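Long-range contact in 5-formaminoimidazole-4-carboxamide-1-(Beta)-D-ribofuranosyl 5'-monophosphate synthetase (Thermococcus kodakarensis, PDB 2PBZ), which binds ATP and probably acts, with magnesium or manganese, as a carbon-nitrogen-bond-forming ligase in purine (IMP) biosynthesis: residues 166-179 with 247-261. Sequence-based numbering, arbitrary orientation.
Sequences IPGVYLYVHFFYSP and IGPFALHFAYDGSFK. With ATP (adenosine-5'-triphosphate), chain D.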
ATOM      1  N   ILE A 166      -7.715 -23.184   2.563  1.00 65.44           N
ATOM      2  CA  ILE A 166      -8.181 -22.367   1.449  1.00 65.64           C
ATOM      3  C   ILE A 166      -7.092 -21.405   1.001  1.00 65.42           C
ATOM      4  O   ILE A 166      -6.653 -20.551   1.773  1.00 66.66           O
ATOM      5  CB  ILE A 166      -9.431 -21.548   1.830  1.00 64.93           C
ATOM      6  CG1 ILE A 166     -10.561 -22.483   2.279  1.00 64.86           C
ATOM      7  CG2 ILE A 166      -9.873 -20.714   0.646  1.00 64.62           C
ATOM      8  CD1 ILE A 166     -11.744 -21.754   2.913  1.00 65.49           C
ATOM      9  N   PRO A 167      -6.625 -21.537  -0.252  1.00 65.10           N
ATOM     10  CA  PRO A 167      -5.578 -20.623  -0.723  1.00 64.77           C
ATOM     11  C   PRO A 167      -6.254 -19.471  -1.445  1.00 63.89           C
ATOM     12  O   PRO A 167      -7.218 -19.691  -2.174  1.00 64.90           O
ATOM     13  CB  PRO A 167      -4.757 -21.491  -1.682  1.00 64.41           C
ATOM     14  CG  PRO A 167      -5.313 -22.940  -1.465  1.00 64.70           C
ATOM     15  CD  PRO A 167      -6.749 -22.680  -1.161  1.00 64.39           C
ATOM     16  N   GLY A 168      -5.812 -18.239  -1.226  1.00 62.74           N
ATOM     17  CA  GLY A 168      -6.459 -17.171  -1.965  1.00 62.34           C
ATOM     18  C   GLY A 168      -6.808 -15.905  -1.227  1.00 61.24           C
ATOM     19  O   GLY A 168      -7.923 -15.742  -0.755  1.00 62.75           O
ATOM     20  N   VAL A 169      -5.846 -14.997  -1.162  1.00 60.29           N
ATOM     21  CA  VAL A 169      -6.006 -13.716  -0.510  1.00 58.50           C
ATOM     22  C   VAL A 169      -6.968 -13.646   0.675  1.00 57.25           C
ATOM     23  O   VAL A 169      -8.169 -13.967   0.590  1.00 56.41           O
ATOM     24  CB  VAL A 169      -6.398 -12.612  -1.524  1.00 58.52           C
ATOM     25  CG1 VAL A 169      -7.763 -12.871  -2.093  1.00 57.58           C
ATOM     26  CG2 VAL A 169      -6.346 -11.256  -0.838  1.00 58.86           C
ATOM     27  N   TYR A 170      -6.406 -13.206   1.794  1.00 55.40           N
ATOM     28  CA  TYR A 170      -7.151 -13.043   3.021  1.00 52.93           C
ATOM     29  C   TYR A 170      -7.385 -11.561   3.232  1.00 51.95           C
ATOM     30  O   TYR A 170      -6.451 -10.763   3.324  1.00 50.85           O
ATOM     31  CB  TYR A 170      -6.394 -13.689   4.182  1.00 51.57           C
ATOM     32  CG  TYR A 170      -6.623 -15.177   4.172  1.00 51.81           C
ATOM     33  CD1 TYR A 170      -6.086 -15.974   3.159  1.00 52.13           C
ATOM     34  CD2 TYR A 170      -7.497 -15.774   5.083  1.00 50.37           C
ATOM     35  CE1 TYR A 170      -6.422 -17.321   3.045  1.00 52.00           C
ATOM     36  CE2 TYR A 170      -7.841 -17.120   4.974  1.00 50.39           C
ATOM     37  CZ  TYR A 170      -7.307 -17.887   3.952  1.00 51.61           C
ATOM     38  OH  TYR A 170      -7.685 -19.202   3.816  1.00 50.84           O
ATOM     39  N   LEU A 171      -8.666 -11.216   3.280  1.00 50.73           N
ATOM     40  CA  LEU A 171      -9.105  -9.845   3.417  1.00 49.25           C
ATOM     41  C   LEU A 171      -9.723  -9.536   4.760  1.00 46.81           C
ATOM     42  O   LEU A 171     -10.531 -10.291   5.283  1.00 46.18           O
ATOM     43  CB  LEU A 171     -10.101  -9.550   2.302  1.00 50.84           C
ATOM     44  CG  LEU A 171      -9.519  -9.852   0.917  1.00 50.90           C
ATOM     45  CD1 LEU A 171     -10.657  -9.926  -0.101  1.00 51.53           C
ATOM     46  CD2 LEU A 171      -8.492  -8.782   0.536  1.00 50.74           C
ATOM     47  N   TYR A 172      -9.338  -8.395   5.302  1.00 45.05           N
ATOM     48  CA  TYR A 172      -9.833  -7.972   6.592  1.00 44.09           C
ATOM     49  C   TYR A 172     -10.617  -6.677   6.410  1.00 44.78           C
ATOM     50  O   TYR A 172     -10.049  -5.603   6.234  1.00 45.11           O
ATOM     51  CB  TYR A 172      -8.647  -7.818   7.554  1.00 42.13           C
ATOM     52  CG  TYR A 172      -7.857  -9.098   7.672  1.00 41.13           C
ATOM     53  CD1 TYR A 172      -7.058  -9.540   6.618  1.00 41.40           C
ATOM     54  CD2 TYR A 172      -7.997  -9.932   8.779  1.00 40.46           C
ATOM     55  CE1 TYR A 172      -6.430 -10.791   6.655  1.00 40.05           C
ATOM     56  CE2 TYR A 172      -7.366 -11.188   8.830  1.00 40.56           C
ATOM     57  CZ  TYR A 172      -6.589 -11.615   7.761  1.00 40.26           C
ATOM     58  OH  TYR A 172      -6.005 -12.866   7.781  1.00 39.45           O
ATOM     59  N   VAL A 173     -11.939  -6.801   6.441  1.00 44.21           N
ATOM     60  CA  VAL A 173     -12.814  -5.662   6.240  1.00 43.40           C
ATOM     61  C   VAL A 173     -13.096  -4.918   7.524  1.00 43.22           C
ATOM     62  O   VAL A 173     -13.522  -5.494   8.511  1.00 44.63           O
ATOM     63  CB  VAL A 173     -14.145  -6.106   5.611  1.00 42.19           C
ATOM     64  CG1 VAL A 173     -14.903  -4.885   5.074  1.00 41.22           C
ATOM     65  CG2 VAL A 173     -13.869  -7.111   4.500  1.00 41.95           C
ATOM     66  N   HIS A 174     -12.871  -3.620   7.495  1.00 42.00           N
ATOM     67  CA  HIS A 174     -13.075  -2.779   8.658  1.00 42.03           C
ATOM     68  C   HIS A 174     -14.392  -2.006   8.578  1.00 41.02           C
ATOM     69  O   HIS A 174     -14.700  -1.383   7.555  1.00 40.57           O
ATOM     70  CB  HIS A 174     -11.893  -1.813   8.771  1.00 43.76           C
ATOM     71  CG  HIS A 174     -10.563  -2.499   8.735  1.00 46.68           C
ATOM     72  ND1 HIS A 174     -10.088  -3.253   9.788  1.00 46.95           N
ATOM     73  CD2 HIS A 174      -9.639  -2.606   7.750  1.00 47.58           C
ATOM     74  CE1 HIS A 174      -8.933  -3.798   9.451  1.00 47.41           C
ATOM     75  NE2 HIS A 174      -8.638  -3.424   8.219  1.00 48.42           N
ATOM     76  N   PHE A 175     -15.158  -2.045   9.663  1.00 39.34           N
ATOM     77  CA  PHE A 175     -16.444  -1.344   9.728  1.00 38.98           C
ATOM     78  C   PHE A 175     -16.541  -0.449  10.946  1.00 40.06           C
ATOM     79  O   PHE A 175     -15.822  -0.620  11.932  1.00 39.68           O
ATOM     80  CB  PHE A 175     -17.619  -2.318   9.824  1.00 37.74           C
ATOM     81  CG  PHE A 175     -17.845  -3.145   8.603  1.00 36.82           C
ATOM     82  CD1 PHE A 175     -17.448  -4.476   8.567  1.00 35.56           C
ATOM     83  CD2 PHE A 175     -18.523  -2.612   7.505  1.00 37.19           C
ATOM     84  CE1 PHE A 175     -17.727  -5.277   7.462  1.00 35.04           C
ATOM     85  CE2 PHE A 175     -18.811  -3.399   6.389  1.00 36.40           C
ATOM     86  CZ  PHE A 175     -18.414  -4.734   6.368  1.00 36.55           C
ATOM     87  N   PHE A 176     -17.461   0.496  10.878  1.00 41.08           N
ATOM     88  CA  PHE A 176     -17.690   1.381  12.004  1.00 41.42           C
ATOM     89  C   PHE A 176     -19.164   1.700  12.029  1.00 41.42           C
ATOM     90  O   PHE A 176     -19.632   2.495  11.225  1.00 40.80           O
ATOM     91  CB  PHE A 176     -16.893   2.679  11.868  1.00 40.45           C
ATOM     92  CG  PHE A 176     -16.962   3.561  13.087  1.00 41.53           C
ATOM     93  CD1 PHE A 176     -15.950   3.524  14.048  1.00 41.65           C
ATOM     94  CD2 PHE A 176     -18.037   4.426  13.282  1.00 40.50           C
ATOM     95  CE1 PHE A 176     -16.002   4.336  15.181  1.00 42.26           C
ATOM     96  CE2 PHE A 176     -18.107   5.249  14.415  1.00 41.51           C
ATOM     97  CZ  PHE A 176     -17.085   5.203  15.366  1.00 42.40           C
ATOM     98  N   TYR A 177     -19.914   1.063  12.921  1.00 42.29           N
ATOM     99  CA  TYR A 177     -21.324   1.390  12.993  1.00 42.97           C
ATOM    100  C   TYR A 177     -21.432   2.565  13.947  1.00 42.51           C
ATOM    101  O   TYR A 177     -20.931   2.500  15.053  1.00 42.11           O
ATOM    102  CB  TYR A 177     -22.156   0.232  13.529  1.00 45.52           C
ATOM    103  CG  TYR A 177     -23.582   0.675  13.714  1.00 48.59           C
ATOM    104  CD1 TYR A 177     -24.357   1.030  12.613  1.00 49.20           C
ATOM    105  CD2 TYR A 177     -24.111   0.872  14.991  1.00 50.17           C
ATOM    106  CE1 TYR A 177     -25.618   1.581  12.772  1.00 52.50           C
ATOM    107  CE2 TYR A 177     -25.378   1.426  15.161  1.00 52.80           C
ATOM    108  CZ  TYR A 177     -26.123   1.779  14.044  1.00 53.71           C
ATOM    109  OH  TYR A 177     -27.360   2.334  14.195  1.00 54.94           O
ATOM    110  N   SER A 178     -22.084   3.642  13.542  1.00 43.18           N
ATOM    111  CA  SER A 178     -22.166   4.782  14.430  1.00 44.40           C
ATOM    112  C   SER A 178     -23.567   5.078  14.897  1.00 46.45           C
ATOM    113  O   SER A 178     -24.477   5.222  14.084  1.00 48.06           O
ATOM    114  CB  SER A 178     -21.607   6.020  13.747  1.00 43.07           C
ATOM    115  OG  SER A 178     -22.507   6.493  12.782  1.00 44.56           O
ATOM    116  N   PRO A 179     -23.772   5.142  16.223  1.00 47.23           N
ATOM    117  CA  PRO A 179     -25.110   5.439  16.749  1.00 46.80           C
ATOM    118  C   PRO A 179     -25.421   6.897  16.483  1.00 47.43           C
ATOM    119  O   PRO A 179     -26.505   7.246  16.043  1.00 47.96           O
ATOM    120  CB  PRO A 179     -24.975   5.130  18.230  1.00 46.30           C
ATOM    121  CG  PRO A 179     -23.994   4.002  18.236  1.00 46.30           C
ATOM    122  CD  PRO A 179     -22.949   4.482  17.251  1.00 46.33           C
ATOM    123  N   ILE A 247     -20.870  -0.910  18.807  1.00 49.88           N
ATOM    124  CA  ILE A 247     -21.006   0.530  18.779  1.00 50.12           C
ATOM    125  C   ILE A 247     -19.948   1.245  17.962  1.00 50.53           C
ATOM    126  O   ILE A 247     -20.246   2.222  17.291  1.00 51.89           O
ATOM    127  CB  ILE A 247     -21.051   1.110  20.200  1.00 49.86           C
ATOM    128  CG1 ILE A 247     -22.412   0.801  20.826  1.00 48.77           C
ATOM    129  CG2 ILE A 247     -20.816   2.608  20.170  1.00 48.97           C
ATOM    130  CD1 ILE A 247     -22.566   1.335  22.222  1.00 49.79           C
ATOM    131  N   GLY A 248     -18.712   0.780  17.986  1.00 49.26           N
ATOM    132  CA  GLY A 248     -17.731   1.489  17.188  1.00 48.93           C
ATOM    133  C   GLY A 248     -17.163   0.670  16.052  1.00 47.41           C
ATOM    134  O   GLY A 248     -17.866   0.320  15.110  1.00 46.69           O
ATOM    135  N   PRO A 249     -15.858   0.367  16.115  1.00 47.01           N
ATOM    136  CA  PRO A 249     -15.214  -0.428  15.068  1.00 46.14           C
ATOM    137  C   PRO A 249     -15.367  -1.937  15.264  1.00 44.36           C
ATOM    138  O   PRO A 249     -15.516  -2.426  16.380  1.00 44.77           O
ATOM    139  CB  PRO A 249     -13.750   0.020  15.160  1.00 44.87           C
ATOM    140  CG  PRO A 249     -13.571   0.239  16.608  1.00 45.69           C
ATOM    141  CD  PRO A 249     -14.847   0.984  16.994  1.00 46.48           C
ATOM    142  N   PHE A 250     -15.340  -2.667  14.162  1.00 42.51           N
ATOM    143  CA  PHE A 250     -15.384  -4.118  14.219  1.00 40.90           C
ATOM    144  C   PHE A 250     -14.911  -4.568  12.855  1.00 40.52           C
ATOM    145  O   PHE A 250     -14.888  -3.778  11.914  1.00 39.05           O
ATOM    146  CB  PHE A 250     -16.800  -4.648  14.576  1.00 40.17           C
ATOM    147  CG  PHE A 250     -17.841  -4.459  13.495  1.00 38.74           C
ATOM    148  CD1 PHE A 250     -18.216  -5.522  12.688  1.00 37.77           C
ATOM    149  CD2 PHE A 250     -18.463  -3.231  13.308  1.00 39.14           C
ATOM    150  CE1 PHE A 250     -19.201  -5.365  11.703  1.00 38.89           C
ATOM    151  CE2 PHE A 250     -19.442  -3.061  12.336  1.00 39.64           C
ATOM    152  CZ  PHE A 250     -19.814  -4.132  11.530  1.00 39.48           C
ATOM    153  N   ALA A 251     -14.497  -5.821  12.749  1.00 40.54           N
ATOM    154  CA  ALA A 251     -14.021  -6.319  11.473  1.00 41.17           C
ATOM    155  C   ALA A 251     -14.410  -7.756  11.216  1.00 41.53           C
ATOM    156  O   ALA A 251     -14.475  -8.578  12.132  1.00 42.21           O
ATOM    157  CB  ALA A 251     -12.509  -6.171  11.389  1.00 40.77           C
ATOM    158  N   LEU A 252     -14.679  -8.045   9.953  1.00 40.49           N
ATOM    159  CA  LEU A 252     -15.018  -9.391   9.542  1.00 40.34           C
ATOM    160  C   LEU A 252     -13.796  -9.893   8.779  1.00 40.07           C
ATOM    161  O   LEU A 252     -13.223  -9.174   7.966  1.00 39.93           O
ATOM    162  CB  LEU A 252     -16.254  -9.365   8.646  1.00 41.25           C
ATOM    163  CG  LEU A 252     -17.485  -8.731   9.299  1.00 40.66           C
ATOM    164  CD1 LEU A 252     -18.627  -8.653   8.315  1.00 40.44           C
ATOM    165  CD2 LEU A 252     -17.875  -9.552  10.512  1.00 40.97           C
ATOM    166  N   HIS A 253     -13.368 -11.109   9.073  1.00 39.43           N
ATOM    167  CA  HIS A 253     -12.205 -11.677   8.409  1.00 40.53           C
ATOM    168  C   HIS A 253     -12.641 -12.719   7.376  1.00 41.62           C
ATOM    169  O   HIS A 253     -13.444 -13.600   7.665  1.00 41.91           O
ATOM    170  CB  HIS A 253     -11.259 -12.281   9.460  1.00 40.22           C
ATOM    171  CG  HIS A 253     -10.799 -11.291  10.489  1.00 40.32           C
ATOM    172  ND1 HIS A 253     -10.050 -11.646  11.591  1.00 39.67           N
ATOM    173  CD2 HIS A 253     -10.979  -9.950  10.574  1.00 39.76           C
ATOM    174  CE1 HIS A 253      -9.789 -10.569  12.311  1.00 40.38           C
ATOM    175  NE2 HIS A 253     -10.343  -9.528  11.715  1.00 40.31           N
ATOM    176  N   PHE A 254     -12.112 -12.613   6.165  1.00 42.09           N
ATOM    177  CA  PHE A 254     -12.503 -13.538   5.111  1.00 44.55           C
ATOM    178  C   PHE A 254     -11.387 -14.176   4.340  1.00 44.92           C
ATOM    179  O   PHE A 254     -10.266 -13.690   4.304  1.00 46.34           O
ATOM    180  CB  PHE A 254     -13.383 -12.849   4.064  1.00 45.98           C
ATOM    181  CG  PHE A 254     -14.728 -12.445   4.558  1.00 47.03           C
ATOM    182  CD1 PHE A 254     -14.965 -11.139   4.997  1.00 46.12           C
ATOM    183  CD2 PHE A 254     -15.782 -13.356   4.536  1.00 46.04           C
ATOM    184  CE1 PHE A 254     -16.249 -10.752   5.400  1.00 46.14           C
ATOM    185  CE2 PHE A 254     -17.065 -12.979   4.934  1.00 45.49           C
ATOM    186  CZ  PHE A 254     -17.300 -11.680   5.362  1.00 45.13           C
ATOM    187  N   ALA A 255     -11.747 -15.259   3.674  1.00 44.90           N
ATOM    188  CA  ALA A 255     -10.843 -16.000   2.822  1.00 47.40           C
ATOM    189  C   ALA A 255     -11.548 -15.891   1.478  1.00 49.51           C
ATOM    190  O   ALA A 255     -12.683 -16.352   1.341  1.00 50.80           O
ATOM    191  CB  ALA A 255     -10.769 -17.447   3.261  1.00 46.51           C
ATOM    192  N   TYR A 256     -10.918 -15.257   0.496  1.00 51.11           N
ATOM    193  CA  TYR A 256     -11.575 -15.145  -0.796  1.00 52.97           C
ATOM    194  C   TYR A 256     -11.145 -16.280  -1.730  1.00 54.70           C
ATOM    195  O   TYR A 256     -10.006 -16.329  -2.204  1.00 55.73           O
ATOM    196  CB  TYR A 256     -11.304 -13.787  -1.436  1.00 52.02           C
ATOM    197  CG  TYR A 256     -12.243 -13.504  -2.576  1.00 52.40           C
ATOM    198  CD1 TYR A 256     -13.619 -13.455  -2.371  1.00 52.36           C
ATOM    199  CD2 TYR A 256     -11.769 -13.330  -3.867  1.00 52.44           C
ATOM    200  CE1 TYR A 256     -14.505 -13.246  -3.425  1.00 52.09           C
ATOM    201  CE2 TYR A 256     -12.651 -13.119  -4.937  1.00 53.10           C
ATOM    202  CZ  TYR A 256     -14.024 -13.079  -4.706  1.00 52.28           C
ATOM    203  OH  TYR A 256     -14.905 -12.883  -5.750  1.00 50.55           O
ATOM    204  N   ASP A 257     -12.088 -17.190  -1.957  1.00 56.45           N
ATOM    205  CA  ASP A 257     -11.940 -18.393  -2.797  1.00 57.05           C
ATOM    206  C   ASP A 257     -12.345 -17.912  -4.166  1.00 56.59           C
ATOM    207  O   ASP A 257     -11.865 -18.357  -5.191  1.00 56.28           O
ATOM    208  CB  ASP A 257     -12.990 -19.431  -2.359  1.00 58.03           C
ATOM    209  CG  ASP A 257     -12.414 -20.801  -2.108  1.00 58.81           C
ATOM    210  OD1 ASP A 257     -13.222 -21.720  -1.830  1.00 59.13           O
ATOM    211  OD2 ASP A 257     -11.177 -20.962  -2.174  1.00 59.83           O
ATOM    212  N   GLY A 258     -13.277 -16.976  -4.112  1.00 57.19           N
ATOM    213  CA  GLY A 258     -13.891 -16.394  -5.279  1.00 56.32           C
ATOM    214  C   GLY A 258     -15.331 -16.456  -4.828  1.00 55.80           C
ATOM    215  O   GLY A 258     -16.249 -16.255  -5.617  1.00 54.86           O
ATOM    216  N   SER A 259     -15.517 -16.744  -3.533  1.00 55.87           N
ATOM    217  CA  SER A 259     -16.857 -16.862  -2.958  1.00 55.71           C
ATOM    218  C   SER A 259     -17.006 -16.572  -1.459  1.00 57.21           C
ATOM    219  O   SER A 259     -17.964 -17.066  -0.844  1.00 58.33           O
ATOM    220  CB  SER A 259     -17.415 -18.262  -3.200  1.00 54.36           C
ATOM    221  OG  SER A 259     -16.793 -19.189  -2.332  1.00 51.23           O
ATOM    222  N   PHE A 260     -16.074 -15.820  -0.866  1.00 56.72           N
ATOM    223  CA  PHE A 260     -16.156 -15.447   0.564  1.00 57.11           C
ATOM    224  C   PHE A 260     -16.609 -16.470   1.612  1.00 57.15           C
ATOM    225  O   PHE A 260     -17.744 -16.951   1.598  1.00 56.50           O
ATOM    226  CB  PHE A 260     -17.050 -14.206   0.749  1.00 56.56           C
ATOM    227  CG  PHE A 260     -16.385 -12.912   0.369  1.00 57.58           C
ATOM    228  CD1 PHE A 260     -17.091 -11.920  -0.310  1.00 56.71           C
ATOM    229  CD2 PHE A 260     -15.042 -12.690   0.673  1.00 58.78           C
ATOM    230  CE1 PHE A 260     -16.468 -10.733  -0.683  1.00 57.46           C
ATOM    231  CE2 PHE A 260     -14.405 -11.497   0.304  1.00 58.10           C
ATOM    232  CZ  PHE A 260     -15.122 -10.518  -0.376  1.00 57.90           C
ATOM    233  N   LYS A 261     -15.709 -16.750   2.547  1.00 56.67           N
ATOM    234  CA  LYS A 261     -15.960 -17.659   3.658  1.00 56.59           C
ATOM    235  C   LYS A 261     -15.399 -16.894   4.856  1.00 55.11           C
ATOM    236  O   LYS A 261     -14.246 -16.458   4.825  1.00 56.52           O
ATOM    237  CB  LYS A 261     -15.166 -18.956   3.503  1.00 58.97           C
ATOM    238  CG  LYS A 261     -15.217 -19.608   2.124  1.00 61.65           C
ATOM    239  CD  LYS A 261     -16.471 -20.434   1.923  1.00 63.19           C
ATOM    240  CE  LYS A 261     -16.398 -21.189   0.613  1.00 63.53           C
ATOM    241  NZ  LYS A 261     -17.627 -22.003   0.393  1.00 67.02           N
TER
HETATM  242  PG  ATP D 400      -5.428 -14.864  16.674  1.00 92.29           P
HETATM  243  O1G ATP D 400      -6.777 -15.526  16.923  1.00 92.23           O
HETATM  244  O2G ATP D 400      -4.388 -15.322  17.881  1.00 89.97           O
HETATM  245  O3G ATP D 400      -5.585 -13.231  16.678  1.00 90.78           O
HETATM  246  PB  ATP D 400      -5.846 -14.906  14.001  1.00 80.79           P
HETATM  247  O1B ATP D 400      -7.169 -15.550  14.187  1.00 81.49           O
HETATM  248  O2B ATP D 400      -6.008 -13.290  13.963  1.00 80.94           O
HETATM  249  O3B ATP D 400      -4.842 -15.341  15.220  1.00 86.40           O
HETATM  250  PA  ATP D 400      -5.867 -15.163  11.204  1.00 74.18           P
HETATM  251  O1A ATP D 400      -6.109 -13.727  10.939  1.00 74.88           O
HETATM  252  O2A ATP D 400      -7.247 -15.983  11.137  1.00 74.00           O
HETATM  253  O3A ATP D 400      -5.116 -15.432  12.658  1.00 78.08           O
HETATM  254  O5' ATP D 400      -4.782 -15.770  10.180  1.00 71.76           O
HETATM  255  C5' ATP D 400      -5.150 -15.574   8.849  1.00 70.05           C
HETATM  256  C4' ATP D 400      -3.990 -16.163   8.057  1.00 67.80           C
HETATM  257  O4' ATP D 400      -3.807 -17.592   8.330  1.00 65.41           O
HETATM  258  C3' ATP D 400      -4.162 -15.979   6.550  1.00 66.49           C
HETATM  259  O3' ATP D 400      -3.108 -15.192   6.058  1.00 67.23           O
HETATM  260  C2' ATP D 400      -4.157 -17.365   5.944  1.00 66.05           C
HETATM  261  O2' ATP D 400      -3.046 -17.506   5.038  1.00 65.55           O
HETATM  262  C1' ATP D 400      -4.073 -18.350   7.125  1.00 65.07           C
HETATM  263  N9  ATP D 400      -5.369 -19.063   7.198  1.00 64.36           N
HETATM  264  C8  ATP D 400      -6.415 -18.823   8.067  1.00 63.82           C
HETATM  265  N7  ATP D 400      -7.390 -19.640   7.843  1.00 64.27           N
HETATM  266  C5  ATP D 400      -7.053 -20.458   6.812  1.00 65.37           C
HETATM  267  C6  ATP D 400      -7.689 -21.542   6.127  1.00 66.01           C
HETATM  268  N6  ATP D 400      -8.973 -21.942   6.508  1.00 66.30           N
HETATM  269  N1  ATP D 400      -7.016 -22.158   5.093  1.00 66.34           N
HETATM  270  C2  ATP D 400      -5.778 -21.780   4.719  1.00 64.76           C
HETATM  271  N3  ATP D 400      -5.153 -20.771   5.347  1.00 64.13           N
HETATM  272  C4  ATP D 400      -5.743 -20.106   6.385  1.00 64.67           C
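Tyr-170 and Ala-255 meet across the central strand 170-178 and its neighbour 249-255, which run antiparallel in the five-stranded sheet of the ATP-grasp domain, and illustrate how such a sheet makes one of its faces a nucleotide floor. The backbones are joined at Leu-171/Phe-254, Val-173/Leu-252 and Phe-175/Phe-250, each pair exchanging two N-H...O bonds. Tyr-170, Tyr-172 and His-253 rise on the ATP side. With CG set opposite its carbonyl carbon (chi1 -80°), Tyr-170 lays one ring face over Ala-255, where Ala-255 CB lies 3.4 Å from Tyr-170 CE2, and offers the other to the ribose, C2' lying over the ring centre. Tyr-170 OH donates to Ile-166 O at 2.7 Å, while Ile-166 N, in the loop leading into the strand, donates to ATP N1 (2.8 Å). A leucine in place of Tyr-170 would probably leave Ile-166 O without this donor and the ribose without its flat support. Beside it, Tyr-172 turns a ring edge to the face of His-253, planes at 59°, and Tyr-172 OH donates to ATP O1A at 3.3 Å; Asp-270 accepts a hydrogen bond from His-253 NE2 and Arg-192 makes a cation-pi contact with Tyr-172. On the other face Leu-171, Val-173, Phe-175, Phe-250, Leu-252 and Phe-254 form a dense apolar layer, where the Phe-175 and Phe-250 rings are nearly parallel but slid apart, centroids 5.1 Å apart, and Phe-234 packs on Phe-250. Packing thins beyond Tyr-256, where Asp-257, Gly-258 and Ser-259 reach solvent. Past this turn Lys-261 touches Ile-166 lightly, Lys-261 CG lying 4.2 Å from Ile-166 CD1.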